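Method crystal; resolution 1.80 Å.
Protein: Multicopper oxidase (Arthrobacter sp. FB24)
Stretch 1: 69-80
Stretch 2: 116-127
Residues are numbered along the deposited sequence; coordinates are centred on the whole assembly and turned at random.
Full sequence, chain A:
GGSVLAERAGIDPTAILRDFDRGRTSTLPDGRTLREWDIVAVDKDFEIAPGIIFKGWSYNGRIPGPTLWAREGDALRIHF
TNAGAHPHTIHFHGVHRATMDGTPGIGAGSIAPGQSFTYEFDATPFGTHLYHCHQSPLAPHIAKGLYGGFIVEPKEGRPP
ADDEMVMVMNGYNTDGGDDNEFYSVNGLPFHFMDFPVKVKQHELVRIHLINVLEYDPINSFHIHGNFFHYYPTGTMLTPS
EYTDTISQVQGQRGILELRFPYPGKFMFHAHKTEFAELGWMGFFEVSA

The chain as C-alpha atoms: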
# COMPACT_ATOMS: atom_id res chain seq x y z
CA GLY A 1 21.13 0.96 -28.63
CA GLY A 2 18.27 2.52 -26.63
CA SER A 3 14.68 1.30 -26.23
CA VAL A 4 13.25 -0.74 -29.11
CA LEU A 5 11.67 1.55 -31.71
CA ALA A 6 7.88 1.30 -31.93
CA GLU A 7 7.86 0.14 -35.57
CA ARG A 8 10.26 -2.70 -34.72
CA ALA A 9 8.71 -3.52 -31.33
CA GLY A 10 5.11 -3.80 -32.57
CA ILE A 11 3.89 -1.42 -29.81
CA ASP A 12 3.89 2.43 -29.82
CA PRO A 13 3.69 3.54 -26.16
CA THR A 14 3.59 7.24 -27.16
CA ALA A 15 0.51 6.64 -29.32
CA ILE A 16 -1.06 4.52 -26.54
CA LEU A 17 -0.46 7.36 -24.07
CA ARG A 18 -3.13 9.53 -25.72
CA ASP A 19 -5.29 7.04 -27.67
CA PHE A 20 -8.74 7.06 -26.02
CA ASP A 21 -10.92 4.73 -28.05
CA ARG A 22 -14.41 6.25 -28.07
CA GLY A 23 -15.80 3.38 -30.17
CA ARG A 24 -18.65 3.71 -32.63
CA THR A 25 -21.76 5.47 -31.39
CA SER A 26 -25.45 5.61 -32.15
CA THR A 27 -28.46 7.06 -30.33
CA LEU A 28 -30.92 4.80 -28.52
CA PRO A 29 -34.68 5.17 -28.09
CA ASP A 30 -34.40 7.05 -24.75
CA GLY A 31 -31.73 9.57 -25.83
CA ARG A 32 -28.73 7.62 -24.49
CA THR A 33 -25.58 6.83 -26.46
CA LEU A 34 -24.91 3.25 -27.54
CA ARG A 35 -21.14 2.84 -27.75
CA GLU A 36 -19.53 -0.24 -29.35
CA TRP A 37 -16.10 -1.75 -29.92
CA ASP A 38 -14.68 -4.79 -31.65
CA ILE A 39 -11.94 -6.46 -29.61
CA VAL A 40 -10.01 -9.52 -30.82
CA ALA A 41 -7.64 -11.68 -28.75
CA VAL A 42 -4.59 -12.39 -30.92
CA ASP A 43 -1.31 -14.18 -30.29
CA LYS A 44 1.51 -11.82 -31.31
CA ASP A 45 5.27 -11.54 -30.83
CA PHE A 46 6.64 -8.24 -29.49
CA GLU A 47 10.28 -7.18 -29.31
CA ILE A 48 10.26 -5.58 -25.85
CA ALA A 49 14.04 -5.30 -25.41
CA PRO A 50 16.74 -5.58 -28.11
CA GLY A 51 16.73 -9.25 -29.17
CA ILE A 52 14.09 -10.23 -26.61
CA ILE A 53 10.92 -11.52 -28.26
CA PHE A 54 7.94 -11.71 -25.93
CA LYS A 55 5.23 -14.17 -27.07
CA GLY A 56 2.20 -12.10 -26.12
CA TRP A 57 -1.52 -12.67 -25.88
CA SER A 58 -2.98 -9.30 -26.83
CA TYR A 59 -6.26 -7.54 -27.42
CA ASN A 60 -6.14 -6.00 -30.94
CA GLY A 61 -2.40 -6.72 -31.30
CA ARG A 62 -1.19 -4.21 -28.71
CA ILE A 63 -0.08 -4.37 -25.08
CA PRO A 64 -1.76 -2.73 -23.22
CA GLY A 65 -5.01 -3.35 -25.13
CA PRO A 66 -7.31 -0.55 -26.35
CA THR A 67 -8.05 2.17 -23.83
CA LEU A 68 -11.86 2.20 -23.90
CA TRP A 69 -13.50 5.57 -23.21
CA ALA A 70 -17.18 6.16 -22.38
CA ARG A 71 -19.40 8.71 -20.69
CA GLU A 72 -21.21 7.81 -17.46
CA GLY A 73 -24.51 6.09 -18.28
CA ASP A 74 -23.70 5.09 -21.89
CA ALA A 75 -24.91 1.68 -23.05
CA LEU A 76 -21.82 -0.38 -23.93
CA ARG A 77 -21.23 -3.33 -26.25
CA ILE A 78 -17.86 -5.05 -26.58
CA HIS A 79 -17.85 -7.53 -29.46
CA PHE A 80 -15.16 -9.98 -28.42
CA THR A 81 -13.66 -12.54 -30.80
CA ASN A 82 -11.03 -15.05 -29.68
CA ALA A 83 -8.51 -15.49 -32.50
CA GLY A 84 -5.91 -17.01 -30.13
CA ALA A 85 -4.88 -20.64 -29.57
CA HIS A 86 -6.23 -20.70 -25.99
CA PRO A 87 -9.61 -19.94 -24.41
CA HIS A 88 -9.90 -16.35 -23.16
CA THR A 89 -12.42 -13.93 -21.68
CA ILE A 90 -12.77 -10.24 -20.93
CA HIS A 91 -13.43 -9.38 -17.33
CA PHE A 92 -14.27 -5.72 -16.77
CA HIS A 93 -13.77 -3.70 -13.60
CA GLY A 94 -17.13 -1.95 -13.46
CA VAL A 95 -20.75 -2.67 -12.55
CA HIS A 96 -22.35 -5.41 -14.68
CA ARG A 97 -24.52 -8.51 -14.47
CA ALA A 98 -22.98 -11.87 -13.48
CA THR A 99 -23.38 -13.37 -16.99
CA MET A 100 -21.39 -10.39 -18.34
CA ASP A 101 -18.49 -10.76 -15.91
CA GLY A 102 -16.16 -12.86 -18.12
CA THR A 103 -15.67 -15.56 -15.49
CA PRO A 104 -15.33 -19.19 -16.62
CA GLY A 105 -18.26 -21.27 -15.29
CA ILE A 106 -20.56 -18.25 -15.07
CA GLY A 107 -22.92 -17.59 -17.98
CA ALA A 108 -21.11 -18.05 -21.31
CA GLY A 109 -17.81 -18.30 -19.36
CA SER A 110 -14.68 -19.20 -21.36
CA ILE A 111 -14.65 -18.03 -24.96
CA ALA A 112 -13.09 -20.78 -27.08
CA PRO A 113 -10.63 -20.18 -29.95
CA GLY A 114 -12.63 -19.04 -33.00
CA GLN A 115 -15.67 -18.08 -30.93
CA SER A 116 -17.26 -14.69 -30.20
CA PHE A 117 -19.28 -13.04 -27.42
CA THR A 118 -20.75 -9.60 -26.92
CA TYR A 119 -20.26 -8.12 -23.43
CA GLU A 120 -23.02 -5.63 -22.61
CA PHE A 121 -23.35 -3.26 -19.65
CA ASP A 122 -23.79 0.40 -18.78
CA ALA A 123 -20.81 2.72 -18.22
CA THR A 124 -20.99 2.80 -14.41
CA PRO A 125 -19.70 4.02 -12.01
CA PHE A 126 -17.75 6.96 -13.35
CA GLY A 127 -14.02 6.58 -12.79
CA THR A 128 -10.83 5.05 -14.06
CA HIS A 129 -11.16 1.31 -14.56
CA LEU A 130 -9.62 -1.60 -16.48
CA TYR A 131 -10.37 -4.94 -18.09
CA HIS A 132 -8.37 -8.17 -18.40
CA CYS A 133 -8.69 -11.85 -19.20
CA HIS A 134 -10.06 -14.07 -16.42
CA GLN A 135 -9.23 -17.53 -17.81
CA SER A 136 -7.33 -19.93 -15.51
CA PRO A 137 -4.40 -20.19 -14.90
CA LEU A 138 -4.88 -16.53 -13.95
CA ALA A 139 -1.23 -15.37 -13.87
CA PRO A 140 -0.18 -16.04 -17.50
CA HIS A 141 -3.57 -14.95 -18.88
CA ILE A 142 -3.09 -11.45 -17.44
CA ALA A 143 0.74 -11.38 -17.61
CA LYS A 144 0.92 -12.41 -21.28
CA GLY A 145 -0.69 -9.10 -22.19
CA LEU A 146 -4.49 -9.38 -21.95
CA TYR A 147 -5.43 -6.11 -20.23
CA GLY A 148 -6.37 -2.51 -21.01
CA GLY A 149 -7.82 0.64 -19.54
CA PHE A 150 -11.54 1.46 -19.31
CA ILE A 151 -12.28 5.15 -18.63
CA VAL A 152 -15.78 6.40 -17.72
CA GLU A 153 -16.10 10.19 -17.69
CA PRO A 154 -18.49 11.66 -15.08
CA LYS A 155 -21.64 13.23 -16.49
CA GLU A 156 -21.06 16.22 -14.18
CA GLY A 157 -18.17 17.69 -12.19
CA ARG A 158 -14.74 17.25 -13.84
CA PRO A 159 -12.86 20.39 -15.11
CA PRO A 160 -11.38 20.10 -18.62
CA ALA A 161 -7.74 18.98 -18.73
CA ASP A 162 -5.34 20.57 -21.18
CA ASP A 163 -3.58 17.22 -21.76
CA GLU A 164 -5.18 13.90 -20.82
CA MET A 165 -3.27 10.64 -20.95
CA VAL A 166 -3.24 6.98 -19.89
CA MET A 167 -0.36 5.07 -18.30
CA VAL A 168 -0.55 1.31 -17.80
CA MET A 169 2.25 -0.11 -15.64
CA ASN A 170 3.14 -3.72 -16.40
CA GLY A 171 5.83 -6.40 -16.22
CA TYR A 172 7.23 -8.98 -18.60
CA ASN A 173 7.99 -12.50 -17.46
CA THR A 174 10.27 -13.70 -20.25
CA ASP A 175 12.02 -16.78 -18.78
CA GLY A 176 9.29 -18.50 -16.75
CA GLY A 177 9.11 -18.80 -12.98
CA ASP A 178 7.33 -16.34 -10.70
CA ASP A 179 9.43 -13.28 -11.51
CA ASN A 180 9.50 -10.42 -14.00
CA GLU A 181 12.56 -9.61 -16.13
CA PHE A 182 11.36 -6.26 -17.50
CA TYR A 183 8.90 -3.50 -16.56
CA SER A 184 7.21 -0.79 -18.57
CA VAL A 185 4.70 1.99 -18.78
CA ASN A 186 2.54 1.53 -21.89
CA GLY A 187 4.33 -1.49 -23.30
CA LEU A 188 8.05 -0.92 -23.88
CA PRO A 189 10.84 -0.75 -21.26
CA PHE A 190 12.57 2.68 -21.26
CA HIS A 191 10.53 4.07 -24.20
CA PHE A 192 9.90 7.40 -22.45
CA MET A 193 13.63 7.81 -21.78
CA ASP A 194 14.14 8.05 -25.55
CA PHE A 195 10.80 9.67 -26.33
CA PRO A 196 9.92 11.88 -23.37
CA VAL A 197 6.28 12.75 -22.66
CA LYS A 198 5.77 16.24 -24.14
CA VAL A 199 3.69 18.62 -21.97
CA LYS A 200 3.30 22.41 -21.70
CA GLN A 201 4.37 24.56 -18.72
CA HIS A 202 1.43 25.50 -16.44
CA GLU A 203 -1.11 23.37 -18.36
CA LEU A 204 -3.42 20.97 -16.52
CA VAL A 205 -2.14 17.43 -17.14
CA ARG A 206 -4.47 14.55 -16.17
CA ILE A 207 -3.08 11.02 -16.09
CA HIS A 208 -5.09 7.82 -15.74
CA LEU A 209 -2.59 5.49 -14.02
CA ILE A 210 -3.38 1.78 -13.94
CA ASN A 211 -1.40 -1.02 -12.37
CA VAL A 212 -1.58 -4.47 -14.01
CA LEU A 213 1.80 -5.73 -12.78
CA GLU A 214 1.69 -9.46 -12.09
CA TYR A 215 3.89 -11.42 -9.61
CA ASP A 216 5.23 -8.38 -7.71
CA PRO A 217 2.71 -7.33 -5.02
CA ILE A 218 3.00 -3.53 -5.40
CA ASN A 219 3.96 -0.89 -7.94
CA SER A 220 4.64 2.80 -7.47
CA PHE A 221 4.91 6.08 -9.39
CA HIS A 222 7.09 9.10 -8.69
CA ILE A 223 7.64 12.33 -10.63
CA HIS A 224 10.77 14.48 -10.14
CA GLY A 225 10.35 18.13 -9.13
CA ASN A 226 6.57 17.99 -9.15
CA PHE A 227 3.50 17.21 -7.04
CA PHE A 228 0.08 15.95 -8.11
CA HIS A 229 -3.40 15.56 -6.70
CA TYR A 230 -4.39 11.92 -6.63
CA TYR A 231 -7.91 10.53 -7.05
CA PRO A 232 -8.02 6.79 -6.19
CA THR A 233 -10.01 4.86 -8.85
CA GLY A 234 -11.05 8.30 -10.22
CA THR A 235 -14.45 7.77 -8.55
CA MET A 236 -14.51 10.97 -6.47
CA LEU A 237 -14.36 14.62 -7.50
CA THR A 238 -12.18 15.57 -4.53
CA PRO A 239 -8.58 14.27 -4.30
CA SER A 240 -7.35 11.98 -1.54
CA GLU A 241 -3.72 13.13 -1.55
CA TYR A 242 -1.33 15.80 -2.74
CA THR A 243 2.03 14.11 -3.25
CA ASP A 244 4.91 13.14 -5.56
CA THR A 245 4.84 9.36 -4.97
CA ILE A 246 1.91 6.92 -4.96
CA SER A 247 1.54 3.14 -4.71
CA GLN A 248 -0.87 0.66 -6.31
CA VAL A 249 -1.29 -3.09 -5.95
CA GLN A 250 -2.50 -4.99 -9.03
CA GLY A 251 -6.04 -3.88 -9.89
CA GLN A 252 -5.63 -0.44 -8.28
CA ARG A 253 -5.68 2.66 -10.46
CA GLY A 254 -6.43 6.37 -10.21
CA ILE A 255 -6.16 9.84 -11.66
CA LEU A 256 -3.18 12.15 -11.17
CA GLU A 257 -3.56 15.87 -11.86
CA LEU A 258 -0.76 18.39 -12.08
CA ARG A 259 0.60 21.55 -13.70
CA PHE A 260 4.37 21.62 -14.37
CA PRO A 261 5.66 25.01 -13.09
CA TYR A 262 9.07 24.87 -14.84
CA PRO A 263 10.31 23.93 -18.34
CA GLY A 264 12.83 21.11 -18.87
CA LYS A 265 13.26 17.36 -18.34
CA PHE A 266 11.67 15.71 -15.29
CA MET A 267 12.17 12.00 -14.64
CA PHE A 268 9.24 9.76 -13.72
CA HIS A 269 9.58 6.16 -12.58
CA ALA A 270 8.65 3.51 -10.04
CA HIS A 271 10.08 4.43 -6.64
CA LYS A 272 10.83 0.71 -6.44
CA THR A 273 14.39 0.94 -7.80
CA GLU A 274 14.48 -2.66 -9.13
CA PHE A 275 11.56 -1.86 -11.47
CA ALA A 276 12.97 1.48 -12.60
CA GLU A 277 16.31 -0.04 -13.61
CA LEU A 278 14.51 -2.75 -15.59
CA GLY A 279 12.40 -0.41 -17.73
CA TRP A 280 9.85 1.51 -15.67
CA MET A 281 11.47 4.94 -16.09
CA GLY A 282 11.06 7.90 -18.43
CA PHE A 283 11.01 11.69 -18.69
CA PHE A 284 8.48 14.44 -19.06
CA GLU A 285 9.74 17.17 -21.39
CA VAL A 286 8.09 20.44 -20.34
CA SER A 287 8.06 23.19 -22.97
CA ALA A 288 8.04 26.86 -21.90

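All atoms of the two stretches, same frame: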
# COMPACT_ATOMS: atom_id res chain seq x y z
N TRP A 69 -13.02 4.33 -23.82
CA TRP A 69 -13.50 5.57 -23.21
C TRP A 69 -15.02 5.67 -23.39
O TRP A 69 -15.53 5.47 -24.49
CB TRP A 69 -12.82 6.78 -23.86
CG TRP A 69 -13.16 8.10 -23.22
CD1 TRP A 69 -12.43 8.76 -22.27
CD2 TRP A 69 -14.33 8.90 -23.46
NE1 TRP A 69 -13.06 9.93 -21.91
CE2 TRP A 69 -14.23 10.04 -22.62
CE3 TRP A 69 -15.44 8.77 -24.31
CZ2 TRP A 69 -15.21 11.04 -22.61
CZ3 TRP A 69 -16.41 9.77 -24.29
CH2 TRP A 69 -16.29 10.88 -23.44
N ALA A 70 -15.73 5.95 -22.31
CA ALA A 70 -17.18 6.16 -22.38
C ALA A 70 -17.60 7.28 -21.45
O ALA A 70 -16.83 7.72 -20.60
CB ALA A 70 -17.91 4.88 -22.03
N ARG A 71 -18.82 7.78 -21.63
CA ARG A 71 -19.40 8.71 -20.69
C ARG A 71 -20.37 7.99 -19.76
O ARG A 71 -21.10 7.09 -20.18
CB ARG A 71 -20.11 9.83 -21.44
CG ARG A 71 -20.37 11.06 -20.62
CD ARG A 71 -21.72 11.59 -21.01
NE ARG A 71 -21.76 13.04 -21.08
CZ ARG A 71 -22.78 13.72 -21.60
NH1 ARG A 71 -23.84 13.07 -22.07
NH2 ARG A 71 -22.75 15.04 -21.64
N GLU A 72 -20.37 8.40 -18.49
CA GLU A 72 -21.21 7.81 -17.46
C GLU A 72 -22.64 7.62 -17.98
O GLU A 72 -23.25 8.55 -18.50
CB GLU A 72 -21.22 8.70 -16.22
CG GLU A 72 -21.98 8.13 -15.04
CD GLU A 72 -22.09 9.10 -13.87
OE1 GLU A 72 -21.65 10.28 -13.97
OE2 GLU A 72 -22.64 8.69 -12.83
N GLY A 73 -23.15 6.40 -17.86
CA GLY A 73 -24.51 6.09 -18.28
C GLY A 73 -24.70 5.56 -19.68
O GLY A 73 -25.80 5.08 -20.01
N ASP A 74 -23.66 5.64 -20.53
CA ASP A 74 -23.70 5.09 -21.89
C ASP A 74 -24.02 3.60 -21.85
O ASP A 74 -23.65 2.91 -20.89
CB ASP A 74 -22.36 5.25 -22.64
CG ASP A 74 -22.05 6.69 -23.07
OD1 ASP A 74 -22.90 7.61 -22.98
OD2 ASP A 74 -20.89 6.89 -23.51
N ALA A 75 -24.71 3.11 -22.88
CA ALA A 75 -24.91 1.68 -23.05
C ALA A 75 -23.72 1.16 -23.84
O ALA A 75 -23.40 1.70 -24.91
CB ALA A 75 -26.22 1.41 -23.78
N LEU A 76 -23.06 0.13 -23.32
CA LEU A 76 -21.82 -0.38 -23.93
C LEU A 76 -21.97 -1.78 -24.50
O LEU A 76 -22.65 -2.63 -23.91
CB LEU A 76 -20.65 -0.37 -22.92
CG LEU A 76 -20.38 0.92 -22.13
CD1 LEU A 76 -19.10 0.77 -21.30
CD2 LEU A 76 -20.27 2.14 -23.04
N ARG A 77 -21.33 -2.01 -25.64
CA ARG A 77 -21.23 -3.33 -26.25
C ARG A 77 -19.79 -3.57 -26.68
O ARG A 77 -19.23 -2.80 -27.48
CB ARG A 77 -22.16 -3.46 -27.46
CG ARG A 77 -23.63 -3.46 -27.11
CD ARG A 77 -24.47 -3.71 -28.35
NE ARG A 77 -25.89 -3.49 -28.06
CZ ARG A 77 -26.83 -3.31 -28.98
NH1 ARG A 77 -26.52 -3.32 -30.27
NH2 ARG A 77 -28.08 -3.12 -28.61
N ILE A 78 -19.19 -4.62 -26.15
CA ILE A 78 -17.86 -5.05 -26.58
C ILE A 78 -17.99 -6.37 -27.30
O ILE A 78 -18.31 -7.38 -26.68
CB ILE A 78 -16.89 -5.19 -25.39
CG1 ILE A 78 -16.73 -3.85 -24.65
CG2 ILE A 78 -15.56 -5.77 -25.84
CD1 ILE A 78 -15.89 -2.87 -25.36
N HIS A 79 -17.75 -6.34 -28.61
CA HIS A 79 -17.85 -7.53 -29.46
C HIS A 79 -16.51 -8.22 -29.47
O HIS A 79 -15.59 -7.82 -30.19
CB HIS A 79 -18.26 -7.13 -30.88
CG HIS A 79 -19.49 -6.29 -30.94
ND1 HIS A 79 -20.75 -6.81 -30.77
CD2 HIS A 79 -19.66 -4.95 -31.11
CE1 HIS A 79 -21.65 -5.84 -30.84
NE2 HIS A 79 -21.01 -4.70 -31.04
N PHE A 80 -16.40 -9.25 -28.63
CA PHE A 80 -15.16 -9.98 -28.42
C PHE A 80 -15.08 -11.18 -29.35
O PHE A 80 -16.04 -11.96 -29.44
CB PHE A 80 -15.08 -10.44 -26.96
CG PHE A 80 -13.83 -11.21 -26.63
CD1 PHE A 80 -12.57 -10.70 -26.94
CD2 PHE A 80 -13.91 -12.44 -25.98
CE1 PHE A 80 -11.40 -11.41 -26.62
CE2 PHE A 80 -12.76 -13.16 -25.65
CZ PHE A 80 -11.50 -12.64 -25.97
N SER A 116 -16.99 -16.10 -30.46
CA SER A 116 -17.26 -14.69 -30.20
C SER A 116 -18.34 -14.51 -29.13
O SER A 116 -19.21 -15.37 -28.96
CB SER A 116 -17.69 -13.98 -31.49
OG SER A 116 -16.65 -13.94 -32.45
N PHE A 117 -18.29 -13.38 -28.42
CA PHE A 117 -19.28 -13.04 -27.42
C PHE A 117 -19.34 -11.54 -27.28
O PHE A 117 -18.32 -10.86 -27.30
CB PHE A 117 -18.91 -13.66 -26.06
CG PHE A 117 -19.95 -13.44 -24.99
CD1 PHE A 117 -21.08 -14.25 -24.92
CD2 PHE A 117 -19.81 -12.42 -24.06
CE1 PHE A 117 -22.05 -14.05 -23.94
CE2 PHE A 117 -20.77 -12.20 -23.07
CZ PHE A 117 -21.89 -13.03 -23.01
N THR A 118 -20.56 -11.02 -27.17
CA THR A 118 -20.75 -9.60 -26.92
C THR A 118 -21.03 -9.32 -25.43
O THR A 118 -22.06 -9.71 -24.89
CB THR A 118 -21.87 -9.00 -27.81
OG1 THR A 118 -21.55 -9.24 -29.18
CG2 THR A 118 -22.01 -7.49 -27.57
N TYR A 119 -20.08 -8.63 -24.79
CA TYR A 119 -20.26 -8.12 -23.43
C TYR A 119 -21.09 -6.86 -23.51
O TYR A 119 -20.80 -5.98 -24.32
CB TYR A 119 -18.91 -7.84 -22.75
CG TYR A 119 -18.08 -9.08 -22.59
CD1 TYR A 119 -18.27 -9.93 -21.49
CD2 TYR A 119 -17.10 -9.41 -23.53
CE1 TYR A 119 -17.51 -11.09 -21.35
CE2 TYR A 119 -16.33 -10.56 -23.39
CZ TYR A 119 -16.54 -11.39 -22.29
OH TYR A 119 -15.79 -12.53 -22.15
N GLU A 120 -22.12 -6.78 -22.67
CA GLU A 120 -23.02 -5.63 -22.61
C GLU A 120 -23.23 -5.18 -21.17
O GLU A 120 -23.49 -6.00 -20.29
CB GLU A 120 -24.38 -5.99 -23.23
CG GLU A 120 -24.30 -6.66 -24.60
CD GLU A 120 -25.66 -6.93 -25.22
OE1 GLU A 120 -26.68 -6.40 -24.70
OE2 GLU A 120 -25.71 -7.65 -26.25
N PHE A 121 -23.10 -3.88 -20.95
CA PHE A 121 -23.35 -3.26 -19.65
C PHE A 121 -23.41 -1.74 -19.83
O PHE A 121 -23.11 -1.21 -20.89
CB PHE A 121 -22.28 -3.65 -18.61
CG PHE A 121 -20.87 -3.68 -19.16
CD1 PHE A 121 -20.16 -2.50 -19.37
CD2 PHE A 121 -20.27 -4.88 -19.45
CE1 PHE A 121 -18.86 -2.53 -19.88
CE2 PHE A 121 -18.97 -4.92 -19.98
CZ PHE A 121 -18.28 -3.74 -20.19
N ASP A 122 -23.80 -1.05 -18.77
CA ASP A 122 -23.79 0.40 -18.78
C ASP A 122 -22.45 0.92 -18.26
O ASP A 122 -21.78 0.22 -17.51
CB ASP A 122 -24.96 0.95 -17.97
CG ASP A 122 -26.31 0.68 -18.63
OD1 ASP A 122 -26.35 0.59 -19.88
OD2 ASP A 122 -27.32 0.57 -17.91
N ALA A 123 -22.07 2.11 -18.68
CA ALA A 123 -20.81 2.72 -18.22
C ALA A 123 -21.03 3.28 -16.81
O ALA A 123 -21.45 4.42 -16.63
CB ALA A 123 -20.35 3.81 -19.19
N THR A 124 -20.78 2.43 -15.81
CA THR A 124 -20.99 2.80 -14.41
C THR A 124 -20.04 2.01 -13.50
O THR A 124 -19.72 0.86 -13.82
CB THR A 124 -22.41 2.45 -13.92
OG1 THR A 124 -23.32 2.40 -15.02
CG2 THR A 124 -22.87 3.48 -12.91
N PRO A 125 -19.58 2.61 -12.39
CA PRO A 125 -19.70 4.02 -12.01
C PRO A 125 -18.69 4.83 -12.81
O PRO A 125 -17.83 4.24 -13.47
CB PRO A 125 -19.32 4.01 -10.53
CG PRO A 125 -18.34 2.88 -10.42
CD PRO A 125 -18.89 1.83 -11.35
N PHE A 126 -18.80 6.15 -12.77
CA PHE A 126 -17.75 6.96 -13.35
C PHE A 126 -16.43 6.69 -12.61
O PHE A 126 -16.43 6.36 -11.42
CB PHE A 126 -18.11 8.44 -13.44
CG PHE A 126 -17.96 9.23 -12.17
CD1 PHE A 126 -16.70 9.70 -11.76
CD2 PHE A 126 -19.07 9.58 -11.41
CE1 PHE A 126 -16.57 10.46 -10.59
CE2 PHE A 126 -18.94 10.35 -10.23
CZ PHE A 126 -17.69 10.79 -9.84
N GLY A 127 -15.34 6.79 -13.36
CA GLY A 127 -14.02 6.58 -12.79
C GLY A 127 -13.05 6.01 -13.78
O GLY A 127 -13.31 5.94 -14.98
O HOH W 1 -21.38 6.78 -11.55
O HOH W 2 -26.67 -3.79 -25.63

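The contact is held first by its backbone. Strands 75-80 and 116-122 run antiparallel, their directions 164° apart, and three pairs carry the ladder: L76 with F121, I78 with Y119, and F80 with F117. Each exchanges two hydrogen bonds. L76 N gives to F121 O at 2.8 Å and F121 N returns to L76 O at 3.2 Å; I78 N reaches Y119 O at 2.8 Å and Y119 N reaches I78 O at 2.9 Å; F80 N to F117 O and F117 N to F80 O are both 2.8 Å. Between these rungs the alpha carbons draw closer, and weak CA-H...O contacts fill the gaps, as from E120 CA to L76 O at 3.3 Å.

The pairing outlasts the regular strand. A123 N donates to D74 O at 2.8 Å, and G73 N donates to A123 O at 2.9 Å, almost linearly. G73 sits in a type II turn from R71 to D74, with a phi of 93° at which a beta carbon would be jammed against the preceding carbonyl, so the turn itself calls for glycine. D74 N to R71 O at 3.0 Å closes the turn, and R71 N to D74 OD2 at 2.9 Å braces it with a side chain.

One direct side-chain hydrogen bond crosses the strands: H79 ND1 and T118 OG1, 3.0 Å apart at the edge of the imidazole, on the face that also carries A75, R77, E120 and D122. On that face R77 and E120 pair by charge without a salt bridge. R77 NE lies 4.5 Å from E120 OE1, which stands well out of the guanidinium plane. A water joins them instead, accepting from R77 NE at 2.6 Å and donating a weak bond to E120 OE1 at 2.8 Å. A second water links the loops, donating to E72 OE2 at 2.6 Å and accepting from F126 N at 2.9 Å.

The other face, with L76, I78, F80, F117, Y119 and F121, is apolar in its contacts. L76 CD1 packs 3.6 Å from F121 CE1 and 3.9 Å from A123 CB. F80 CB meets the edge of the Y119 ring at CE2, 3.8 Å away, a diagonal contact between neighbouring rungs. I78 CB and Y119 CB are 4.3 Å apart. At the turn end A123 CB meets A70 CB at 3.9 Å and the backbone R71 O at 3.5 Å, while E72 OE1 lies 3.7 Å from F126 CD2. Three doubly bonded pairs hold the backbone in register; one face is largely polar, although A75 lies there too, and the other carries leucine, isoleucine and aromatic rings, with the Y119 hydroxyl bonded elsewhere in the structure.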